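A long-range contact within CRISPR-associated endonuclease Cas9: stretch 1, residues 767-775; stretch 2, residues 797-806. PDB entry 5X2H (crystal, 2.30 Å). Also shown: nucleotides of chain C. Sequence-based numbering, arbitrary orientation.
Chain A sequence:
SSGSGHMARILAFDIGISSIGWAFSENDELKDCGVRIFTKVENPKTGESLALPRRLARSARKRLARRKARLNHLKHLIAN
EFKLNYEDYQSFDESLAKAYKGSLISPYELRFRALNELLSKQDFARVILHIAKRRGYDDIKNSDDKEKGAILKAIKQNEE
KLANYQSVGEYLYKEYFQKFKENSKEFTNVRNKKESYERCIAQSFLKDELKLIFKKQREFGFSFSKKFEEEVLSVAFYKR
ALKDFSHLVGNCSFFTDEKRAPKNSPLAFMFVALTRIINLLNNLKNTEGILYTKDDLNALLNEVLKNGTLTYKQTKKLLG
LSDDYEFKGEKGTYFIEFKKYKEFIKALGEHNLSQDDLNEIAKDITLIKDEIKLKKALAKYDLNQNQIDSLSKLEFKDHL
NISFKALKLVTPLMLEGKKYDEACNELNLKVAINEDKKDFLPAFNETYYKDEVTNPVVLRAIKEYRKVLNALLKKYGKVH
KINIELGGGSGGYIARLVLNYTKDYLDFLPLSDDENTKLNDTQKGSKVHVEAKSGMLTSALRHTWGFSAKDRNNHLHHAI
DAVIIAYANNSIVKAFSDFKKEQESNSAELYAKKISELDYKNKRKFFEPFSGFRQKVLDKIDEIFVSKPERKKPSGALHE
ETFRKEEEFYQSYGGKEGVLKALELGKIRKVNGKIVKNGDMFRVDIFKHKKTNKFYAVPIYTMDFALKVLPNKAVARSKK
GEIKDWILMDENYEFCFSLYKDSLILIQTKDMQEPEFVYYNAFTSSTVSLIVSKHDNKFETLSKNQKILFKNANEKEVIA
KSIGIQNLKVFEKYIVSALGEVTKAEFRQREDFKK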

ATOM      1  N   THR A 767      31.231  15.890  -1.085  1.00 36.02           N
ATOM      2  CA  THR A 767      32.624  15.477  -1.213  1.00 37.14           C
ATOM      3  C   THR A 767      32.959  14.865  -2.567  1.00 35.05           C
ATOM      4  O   THR A 767      34.084  14.381  -2.742  1.00 35.55           O
ATOM      5  N   VAL A 768      32.025  14.878  -3.524  1.00 36.20           N
ATOM      6  CA  VAL A 768      32.245  14.379  -4.882  1.00 33.33           C
ATOM      7  C   VAL A 768      32.876  12.993  -4.815  1.00 34.36           C
ATOM      8  O   VAL A 768      33.886  12.723  -5.474  1.00 35.00           O
ATOM      9  N   SER A 769      32.293  12.109  -4.007  1.00 33.17           N
ATOM     10  CA  SER A 769      32.893  10.815  -3.724  1.00 35.41           C
ATOM     11  C   SER A 769      31.830   9.728  -3.788  1.00 36.76           C
ATOM     12  O   SER A 769      30.627  10.001  -3.837  1.00 32.85           O
ATOM     13  N   LEU A 770      32.292   8.482  -3.773  1.00 37.30           N
ATOM     14  CA  LEU A 770      31.430   7.320  -3.896  1.00 31.92           C
ATOM     15  C   LEU A 770      31.373   6.541  -2.591  1.00 33.68           C
ATOM     16  O   LEU A 770      32.317   6.550  -1.793  1.00 31.42           O
ATOM     17  N   ILE A 771      30.247   5.864  -2.391  1.00 32.16           N
ATOM     18  CA  ILE A 771      30.112   4.794  -1.413  1.00 33.40           C
ATOM     19  C   ILE A 771      29.918   3.508  -2.203  1.00 37.03           C
ATOM     20  O   ILE A 771      29.027   3.428  -3.058  1.00 36.94           O
ATOM     21  N   VAL A 772      30.768   2.512  -1.947  1.00 36.18           N
ATOM     22  CA  VAL A 772      30.709   1.240  -2.653  1.00 33.44           C
ATOM     23  C   VAL A 772      30.769   0.111  -1.634  1.00 36.39           C
ATOM     24  O   VAL A 772      31.183   0.296  -0.487  1.00 39.62           O
ATOM     25  N   SER A 773      30.354  -1.077  -2.068  1.00 39.14           N
ATOM     26  CA  SER A 773      30.284  -2.228  -1.181  1.00 41.70           C
ATOM     27  C   SER A 773      30.713  -3.482  -1.928  1.00 40.19           C
ATOM     28  O   SER A 773      30.684  -3.541  -3.160  1.00 39.06           O
ATOM     29  N   LYS A 774      31.119  -4.486  -1.158  1.00 42.11           N
ATOM     30  CA  LYS A 774      31.535  -5.762  -1.720  1.00 43.52           C
ATOM     31  C   LYS A 774      30.312  -6.630  -1.981  1.00 43.40           C
ATOM     32  O   LYS A 774      29.354  -6.619  -1.205  1.00 43.07           O
ATOM     33  N   HIS A 775      30.357  -7.394  -3.077  1.00 47.11           N
ATOM     34  CA  HIS A 775      29.165  -8.091  -3.559  1.00 48.01           C
ATOM     35  C   HIS A 775      28.577  -9.003  -2.487  1.00 49.47           C
ATOM     36  O   HIS A 775      27.369  -8.974  -2.228  1.00 48.03           O
ATOM     37  N   GLU A 797      30.141  -5.626   7.924  1.00 59.27           N
ATOM     38  CA  GLU A 797      29.872  -4.951   6.660  1.00 56.91           C
ATOM     39  C   GLU A 797      31.184  -4.630   5.959  1.00 52.04           C
ATOM     40  O   GLU A 797      32.171  -4.270   6.607  1.00 54.16           O
ATOM     41  N   VAL A 798      31.182  -4.767   4.633  1.00 47.66           N
ATOM     42  CA  VAL A 798      32.342  -4.430   3.817  1.00 47.75           C
ATOM     43  C   VAL A 798      31.944  -3.295   2.884  1.00 48.00           C
ATOM     44  O   VAL A 798      31.532  -3.525   1.740  1.00 44.86           O
ATOM     45  N   ILE A 799      32.061  -2.063   3.371  1.00 48.32           N
ATOM     46  CA  ILE A 799      31.627  -0.879   2.643  1.00 43.06           C
ATOM     47  C   ILE A 799      32.748   0.148   2.682  1.00 41.71           C
ATOM     48  O   ILE A 799      33.358   0.373   3.733  1.00 42.10           O
ATOM     49  N   ALA A 800      33.021   0.765   1.538  1.00 38.71           N
ATOM     50  CA  ALA A 800      34.024   1.814   1.426  1.00 40.53           C
ATOM     51  C   ALA A 800      33.321   3.121   1.095  1.00 40.33           C
ATOM     52  O   ALA A 800      32.641   3.221   0.069  1.00 41.21           O
ATOM     53  N   LYS A 801      33.485   4.117   1.961  1.00 40.19           N
ATOM     54  CA  LYS A 801      32.823   5.403   1.818  1.00 40.35           C
ATOM     55  C   LYS A 801      33.836   6.488   1.482  1.00 41.48           C
ATOM     56  O   LYS A 801      35.015   6.391   1.836  1.00 43.26           O
ATOM     57  N   SER A 802      33.359   7.525   0.790  1.00 37.66           N
ATOM     58  CA  SER A 802      34.151   8.722   0.494  1.00 37.37           C
ATOM     59  C   SER A 802      35.350   8.403  -0.398  1.00 39.63           C
ATOM     60  O   SER A 802      36.479   8.822  -0.129  1.00 36.65           O
ATOM     61  N   ILE A 803      35.101   7.666  -1.478  1.00 36.38           N
ATOM     62  CA  ILE A 803      36.120   7.371  -2.480  1.00 37.52           C
ATOM     63  C   ILE A 803      36.018   8.408  -3.590  1.00 39.02           C
ATOM     64  O   ILE A 803      35.012   8.460  -4.309  1.00 33.71           O
ATOM     65  N   GLY A 804      37.063   9.220  -3.738  1.00 37.72           N
ATOM     66  CA  GLY A 804      37.055  10.251  -4.763  1.00 36.33           C
ATOM     67  C   GLY A 804      37.013   9.659  -6.162  1.00 40.85           C
ATOM     68  O   GLY A 804      37.654   8.648  -6.456  1.00 43.39           O
ATOM     69  N   ILE A 805      36.242  10.308  -7.039  1.00 38.64           N
ATOM     70  CA  ILE A 805      36.094   9.839  -8.411  1.00 39.91           C
ATOM     71  C   ILE A 805      37.024  10.556  -9.385  1.00 41.47           C
ATOM     72  O   ILE A 805      37.360   9.980 -10.431  1.00 43.36           O
ATOM     73  N   GLN A 806      37.455  11.780  -9.071  1.00 39.24           N
ATOM     74  CA  GLN A 806      38.089  12.623 -10.081  1.00 38.82           C
ATOM     75  C   GLN A 806      39.362  11.988 -10.628  1.00 38.40           C
ATOM     76  O   GLN A 806      39.612  12.032 -11.837  1.00 41.89           O
TER

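The two strands, 769-773 and 799-804, run antiparallel with an angle of 139° between their N-to-C directions, and their backbone hydrogen bonds set the register that places the paired side chains on one face or the other. Leu770 pairs with Ile803 (Leu770 N to Ile803 O 2.8 Å, Ile803 N to Leu770 O 3.0 Å), and Val772 with Ala800 (Val772 N to Ala800 O and Ala800 N to Val772 O, both 2.8 Å). Between these pairs the register shifts by one residue, a beta bulge, and within it Ser802 has phi/psi of 64/48°, which breaks the regular alternation of side chains.

Leu770, Val772, Ala800 and Ile803 share one face of the sheet. Leu770 is in the m,t rotamer (-62°, 175°), and its CG lies 3.5 Å from CG2 of Ile805, which points toward stretch 1 from beyond the strand with chi1 at 80° (p) and chi2 t. The extended chi2 of Ile805 carries CD1 on to Val768, whose CG1 is 4.4 Å from it. Val772, with chi1 m (-54°), directs CG2 at both the small Ala800, 3.9 Å from its CB, and Ile803, 3.6 Å from its CD1; the m,t conformation of Ile803 (-58°, 168°) delivers that CD1. Farther along, Lys774 N donates to Val798 O (3.1 Å). Lys774 CB meets Val798 CG1 at 3.7 Å, while its chain, t through chi3, leads its end away from stretch 2.

Ser773 and Ile799 pair on the other face, with Ser773 CB 4.0 Å from Ile799 CG1. Ile771 and Ile799 are both m,t, and their CG2 methyls meet at 3.8 Å. The CG1 of Ile771 also lies 3.9 Å from Lys801 CB, the aliphatic start of a side chain whose end leads away.

Ser769 and Gly804 also pair on the face of Ser773 and Ile799, and here the packing turns polar. Thr767 and Ser769 both adopt chi1 p (57° and 58°), which brings Thr767 OG1 and Ser769 OG within 2.6 Å in a hydrogen bond. Ser802, chi1 m (-63°), points away overall and donates from OG to N7 of DG3 (2.7 Å). One water joins these groups, lying 2.7 Å from Thr767 OG1 and donating to Ser802 OG (its O to OG 3.0 Å) and to O6 of DG3 (its O to O6 2.6 Å). Gly804, without a side chain, donates its N to OP2 of DT2 at 2.8 Å, so the strand contacts the DNA at a phosphate through the backbone of Gly804 and at a base through the side chain of Ser802.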

ATOM      1  CB  THR A 767      33.000  14.487  -0.101  1.00 37.34           C
ATOM      2  OG1 THR A 767      32.128  13.350  -0.140  1.00 37.55           O
ATOM      3  CG2 THR A 767      32.916  15.163   1.267  1.00 35.22           C
ATOM      4  CB  VAL A 768      33.114  15.356  -5.701  1.00 34.58           C
ATOM      5  CG1 VAL A 768      32.980  15.088  -7.198  1.00 31.57           C
ATOM      6  CG2 VAL A 768      32.735  16.800  -5.389  1.00 33.46           C
ATOM      7  CB  SER A 769      33.575  10.808  -2.353  1.00 36.49           C
ATOM      8  OG  SER A 769      32.641  11.123  -1.334  1.00 35.95           O
ATOM      9  CB  LEU A 770      31.914   6.379  -5.003  1.00 28.96           C
ATOM     10  CG  LEU A 770      31.963   6.871  -6.445  1.00 31.13           C
ATOM     11  CD1 LEU A 770      32.580   5.797  -7.334  1.00 32.45           C
ATOM     12  CD2 LEU A 770      30.589   7.268  -6.957  1.00 28.45           C
ATOM     13  CB  ILE A 771      28.936   5.039  -0.456  1.00 33.46           C
ATOM     14  CG1 ILE A 771      29.212   6.248   0.447  1.00 32.00           C
ATOM     15  CG2 ILE A 771      28.641   3.784   0.359  1.00 30.45           C
ATOM     16  CD1 ILE A 771      28.010   6.663   1.306  1.00 28.45           C
ATOM     17  CB  VAL A 772      31.842   1.086  -3.694  1.00 37.39           C
ATOM     18  CG1 VAL A 772      31.857   2.263  -4.661  1.00 36.62           C
ATOM     19  CG2 VAL A 772      33.185   0.944  -3.005  1.00 36.24           C
ATOM     20  CB  SER A 773      28.874  -2.406  -0.605  1.00 44.19           C
ATOM     21  OG  SER A 773      27.925  -2.538  -1.645  1.00 49.18           O
ATOM     22  CB  LYS A 774      32.504  -6.465  -0.769  1.00 41.09           C
ATOM     23  CG  LYS A 774      33.145  -7.730  -1.323  1.00 47.26           C
ATOM     24  CD  LYS A 774      34.377  -8.102  -0.511  1.00 49.13           C
ATOM     25  CE  LYS A 774      35.012  -9.396  -0.992  1.00 53.70           C
ATOM     26  NZ  LYS A 774      34.284 -10.591  -0.492  1.00 57.27           N
ATOM     27  CB  HIS A 775      29.491  -8.881  -4.831  1.00 46.51           C
ATOM     28  CG  HIS A 775      30.320 -10.105  -4.592  1.00 47.40           C
ATOM     29  ND1 HIS A 775      31.689 -10.060  -4.444  1.00 49.14           N
ATOM     30  CD2 HIS A 775      29.971 -11.407  -4.466  1.00 48.58           C
ATOM     31  CE1 HIS A 775      32.149 -11.283  -4.242  1.00 49.68           C
ATOM     32  NE2 HIS A 775      31.128 -12.119  -4.252  1.00 51.64           N
ATOM     33  CB  GLU A 797      29.054  -3.671   6.874  1.00 59.76           C
ATOM     34  CG  GLU A 797      29.678  -2.687   7.847  1.00 65.50           C
ATOM     35  CD  GLU A 797      28.743  -1.548   8.206  1.00 70.49           C
ATOM     36  OE1 GLU A 797      27.535  -1.648   7.900  1.00 70.50           O
ATOM     37  OE2 GLU A 797      29.218  -0.551   8.794  1.00 73.44           O
ATOM     38  CB  VAL A 798      32.858  -5.646   3.027  1.00 47.37           C
ATOM     39  CG1 VAL A 798      34.184  -5.313   2.353  1.00 45.56           C
ATOM     40  CG2 VAL A 798      33.004  -6.855   3.941  1.00 47.81           C
ATOM     41  CB  ILE A 799      30.327  -0.293   3.238  1.00 39.41           C
ATOM     42  CG1 ILE A 799      29.198  -1.328   3.202  1.00 41.12           C
ATOM     43  CG2 ILE A 799      29.911   0.958   2.484  1.00 36.16           C
ATOM     44  CD1 ILE A 799      27.920  -0.868   3.904  1.00 37.93           C
ATOM     45  CB  ALA A 800      35.065   1.467   0.362  1.00 39.35           C
ATOM     46  CB  LYS A 801      32.077   5.786   3.101  1.00 41.87           C
ATOM     47  CG  LYS A 801      31.264   4.659   3.712  1.00 44.41           C
ATOM     48  CD  LYS A 801      30.476   5.145   4.915  1.00 48.07           C
ATOM     49  CE  LYS A 801      29.601   4.040   5.482  1.00 53.80           C
ATOM     50  NZ  LYS A 801      28.629   4.556   6.484  1.00 55.20           N
ATOM     51  CB  SER A 802      34.610   9.417   1.781  1.00 37.68           C
ATOM     52  OG  SER A 802      33.516   9.882   2.547  1.00 38.72           O
ATOM     53  CB  ILE A 803      35.961   5.954  -3.047  1.00 41.20           C
ATOM     54  CG1 ILE A 803      36.031   4.922  -1.931  1.00 47.60           C
ATOM     55  CG2 ILE A 803      37.039   5.665  -4.085  1.00 37.89           C
ATOM     56  CD1 ILE A 803      35.590   3.574  -2.388  1.00 51.68           C
ATOM     57  CB  ILE A 805      34.634   9.986  -8.898  1.00 39.76           C
ATOM     58  CG1 ILE A 805      34.354  11.426  -9.327  1.00 38.98           C
ATOM     59  CG2 ILE A 805      33.661   9.585  -7.817  1.00 40.21           C
ATOM     60  CD1 ILE A 805      32.986  11.625  -9.924  1.00 40.56           C
ATOM     61  CB  GLN A 806      38.384  14.006  -9.498  1.00 40.74           C
ATOM     62  CG  GLN A 806      38.785  15.037 -10.541  1.00 49.85           C
ATOM     63  CD  GLN A 806      39.080  16.398  -9.935  1.00 56.47           C
ATOM     64  OE1 GLN A 806      38.808  17.433 -10.544  1.00 60.62           O
ATOM     65  NE2 GLN A 806      39.642  16.402  -8.731  1.00 54.48           N
TER
ATOM     66  P    DT C   2      40.822   8.894  -1.831  1.00 54.56           P
ATOM     67  OP1  DT C   2      41.745   7.741  -1.739  1.00 59.43           O
ATOM     68  OP2  DT C   2      39.573   8.781  -2.620  1.00 50.39           O
ATOM     69  O5'  DT C   2      40.428   9.338  -0.350  1.00 54.51           O
ATOM     70  C5'  DT C   2      39.663   8.475   0.470  1.00 52.16           C
ATOM     71  C4'  DT C   2      40.031   8.666   1.926  1.00 50.49           C
ATOM     72  O4'  DT C   2      39.910  10.070   2.273  1.00 48.28           O
ATOM     73  C3'  DT C   2      39.147   7.930   2.915  1.00 52.17           C
ATOM     74  O3'  DT C   2      39.893   7.631   4.077  1.00 49.80           O
ATOM     75  C2'  DT C   2      38.057   8.957   3.197  1.00 45.16           C
ATOM     76  C1'  DT C   2      38.866  10.247   3.210  1.00 46.02           C
ATOM     77  N1   DT C   2      38.087  11.454   2.812  1.00 45.73           N
ATOM     78  C2   DT C   2      37.636  12.320   3.786  1.00 46.07           C
ATOM     79  O2   DT C   2      37.827  12.148   4.976  1.00 47.14           O
ATOM     80  N3   DT C   2      36.941  13.398   3.313  1.00 43.67           N
ATOM     81  C4   DT C   2      36.661  13.695   1.992  1.00 44.56           C
ATOM     82  O4   DT C   2      36.032  14.694   1.665  1.00 43.12           O
ATOM     83  C5   DT C   2      37.166  12.749   1.023  1.00 46.86           C
ATOM     84  C7   DT C   2      36.923  12.965  -0.443  1.00 41.72           C
ATOM     85  C6   DT C   2      37.849  11.689   1.477  1.00 44.04           C
ATOM     86  P    DG C   3      39.240   6.760   5.253  1.00 56.34           P
ATOM     87  OP1  DG C   3      40.359   6.182   6.034  1.00 55.93           O
ATOM     88  OP2  DG C   3      38.201   5.881   4.665  1.00 60.60           O
ATOM     89  O5'  DG C   3      38.474   7.837   6.151  1.00 53.98           O
ATOM     90  C5'  DG C   3      39.212   8.720   6.974  1.00 53.69           C
ATOM     91  C4'  DG C   3      38.338   9.269   8.085  1.00 53.78           C
ATOM     92  O4'  DG C   3      37.539  10.369   7.578  1.00 50.58           O
ATOM     93  C3'  DG C   3      37.351   8.267   8.686  1.00 56.91           C
ATOM     94  O3'  DG C   3      37.314   8.427  10.099  1.00 61.49           O
ATOM     95  C2'  DG C   3      36.021   8.653   8.035  1.00 50.40           C
ATOM     96  C1'  DG C   3      36.182  10.157   7.896  1.00 49.07           C
ATOM     97  N9   DG C   3      35.373  10.745   6.831  1.00 47.74           N
ATOM     98  C8   DG C   3      35.229  10.282   5.545  1.00 44.98           C
ATOM     99  N7   DG C   3      34.456  11.031   4.810  1.00 42.06           N
ATOM    100  C5   DG C   3      34.064  12.056   5.662  1.00 42.29           C
ATOM    101  C6   DG C   3      33.224  13.169   5.424  1.00 42.14           C
ATOM    102  O6   DG C   3      32.635  13.478   4.379  1.00 41.84           O
ATOM    103  N1   DG C   3      33.094  13.966   6.560  1.00 44.19           N
ATOM    104  C2   DG C   3      33.702  13.718   7.769  1.00 45.28           C
ATOM    105  N2   DG C   3      33.462  14.600   8.752  1.00 45.75           N
ATOM    106  N3   DG C   3      34.488  12.680   8.001  1.00 43.47           N
ATOM    107  C4   DG C   3      34.623  11.895   6.907  1.00 44.35           C
HETATM  108  O   HOH W   1      31.688  12.301   2.264  1.00 36.53           O
HETATM  109  O   HOH W   2      36.201  13.803  -6.691  1.00 42.00           O
HETATM  110  O   HOH W   3      30.825   9.184  -0.464  1.00 36.38           O